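Local structure of acetate kinase (Entamoeba histolytica, 4H0O) at the interface of chains A and B. The protein is a pyrophosphate-dependent acetate kinase of the ASKHA superfamily that interconverts acetate and acetyl phosphate. Residues are numbered along the deposited sequence; one frame, centred on the assembly and turned at random. Chains: chain A/B, Acetate kinase.

The interface of chains A and B. Residues chain A 245-249, 252; chain B 168, 170, 250.
B:Tyr168 lays one face of its phenol ring over the A:Ile248–A:Asp249 stretch of chain A, in a patch of the two-fold interface between two copies of the kinase. Outward from the backbone, CB meets the CG2 methyl of A:Ile248 at 4.1 Å. CG stands anti to the carbonyl carbon (chi1 -68°), and the ring beyond it reaches along the chain A loop, which meets it all on the same face. Under the CD1/CE1 edge, CD1 lies 3.8 Å from that same CG2, and CE1 sits 3.6 Å from the backbone N of A:Asp249. Under the CD2/CE2 edge, CD2 meets the CD1 methyl of A:Ile252, at the start of helix 251-260, at 3.6 Å; CE2 shares this methyl. CB of A:Asp249 lies under the CZ–OH end, with OH 3.5 Å away. The aspartate carboxylate is turned 66° from the ring plane, and no polar pair bonds across this patch, which is held by packing alone.

A:Ile248 is clasped from two sides because its branches part. CG1 stands between the backbone N and the carbonyl carbon (chi1 58°) and points to B:Pro250, leaving CG2 to the tyrosine. The proline's CB and CG both pack on this CG1 methylene. CG2 of B:Ile170 touches CB of A:Cys245 at 4.0 Å. The patch centre is about 23 Å from A:Asp154, the predicted catalytic residue, so its role looks structural, and the two-fold arrangement fits the dimer expected of acetate kinases. The same CG of B:Pro250 also rests 3.5 Å from the carbonyl O of A:Gly246.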
loop_
_atom_site.group_PDB
_atom_site.type_symbol
_atom_site.label_atom_id
_atom_site.label_comp_id
_atom_site.label_asym_id
_atom_site.label_seq_id
_atom_site.Cartn_x
_atom_site.Cartn_y
_atom_site.Cartn_z
ATOM N N CYS A 245 8.423 -9.804 -1.069
ATOM C CA CYS A 245 8.094 -8.871 0.004
ATOM C C CYS A 245 6.691 -8.271 -0.086
ATOM O O CYS A 245 6.077 -7.968 0.939
ATOM C CB CYS A 245 9.124 -7.746 0.046
ATOM S SG CYS A 245 9.193 -6.774 -1.469
ATOM N N GLY A 246 6.187 -8.095 -1.304
ATOM C CA GLY A 246 4.921 -7.409 -1.495
ATOM C C GLY A 246 5.112 -5.911 -1.328
ATOM O O GLY A 246 6.244 -5.418 -1.389
ATOM N N ASP A 247 4.018 -5.184 -1.117
ATOM C CA ASP A 247 4.101 -3.741 -0.916
ATOM C C ASP A 247 4.904 -3.379 0.342
ATOM O O ASP A 247 4.589 -3.825 1.446
ATOM C CB ASP A 247 2.700 -3.117 -0.862
ATOM C CG ASP A 247 2.006 -3.100 -2.225
ATOM O OD1 ASP A 247 2.696 -3.195 -3.264
ATOM O OD2 ASP A 247 0.763 -2.982 -2.255
ATOM N N ILE A 248 5.953 -2.581 0.158
ATOM C CA ILE A 248 6.773 -2.090 1.262
ATOM C C ILE A 248 7.069 -0.605 1.078
ATOM O O ILE A 248 6.786 -0.037 0.020
ATOM C CB ILE A 248 8.121 -2.828 1.344
ATOM C CG1 ILE A 248 8.884 -2.674 0.027
ATOM C CG2 ILE A 248 7.925 -4.300 1.712
ATOM C CD1 ILE A 248 10.266 -3.291 0.043
ATOM N N ASP A 249 7.644 0.016 2.106
ATOM C CA ASP A 249 8.080 1.409 2.031
ATOM C C ASP A 249 9.082 1.561 0.882
ATOM O O ASP A 249 10.126 0.906 0.875
ATOM C CB ASP A 249 8.716 1.819 3.362
ATOM C CG ASP A 249 8.869 3.323 3.511
ATOM O OD1 ASP A 249 9.058 4.024 2.494
ATOM O OD2 ASP A 249 8.812 3.807 4.662
ATOM N N ILE A 252 12.957 1.958 1.161
ATOM C CA ILE A 252 13.712 0.778 1.587
ATOM C C ILE A 252 14.517 0.109 0.455
ATOM O O ILE A 252 15.696 -0.202 0.644
ATOM C CB ILE A 252 12.809 -0.259 2.316
ATOM C CG1 ILE A 252 12.260 0.330 3.616
ATOM C CG2 ILE A 252 13.574 -1.540 2.605
ATOM C CD1 ILE A 252 11.271 -0.580 4.338
ATOM N N TYR B 168 8.040 -5.133 7.925
ATOM C CA TYR B 168 7.940 -5.420 6.500
ATOM C C TYR B 168 8.433 -6.837 6.205
ATOM O O TYR B 168 9.377 -7.320 6.832
ATOM C CB TYR B 168 8.728 -4.390 5.690
ATOM C CG TYR B 168 8.129 -3.005 5.737
ATOM C CD1 TYR B 168 6.948 -2.719 5.062
ATOM C CD2 TYR B 168 8.740 -1.982 6.453
ATOM C CE1 TYR B 168 6.391 -1.459 5.099
ATOM C CE2 TYR B 168 8.188 -0.712 6.496
ATOM C CZ TYR B 168 7.012 -0.459 5.815
ATOM O OH TYR B 168 6.452 0.796 5.846
ATOM N N ILE B 170 10.524 -8.627 4.896
ATOM C CA ILE B 170 11.892 -8.755 4.391
ATOM C C ILE B 170 12.769 -9.481 5.424
ATOM O O ILE B 170 12.429 -9.523 6.606
ATOM C CB ILE B 170 12.502 -7.367 4.065
ATOM C CG1 ILE B 170 12.434 -6.444 5.283
ATOM C CG2 ILE B 170 11.798 -6.737 2.868
ATOM C CD1 ILE B 170 13.206 -5.145 5.111
ATOM N N PRO B 250 7.279 -1.458 -5.467
ATOM C CA PRO B 250 8.650 -1.433 -4.931
ATOM C C PRO B 250 9.728 -1.596 -6.002
ATOM O O PRO B 250 10.883 -1.227 -5.772
ATOM C CB PRO B 250 8.676 -2.639 -3.985
ATOM C CG PRO B 250 7.254 -2.849 -3.596
ATOM C CD PRO B 250 6.450 -2.486 -4.815
#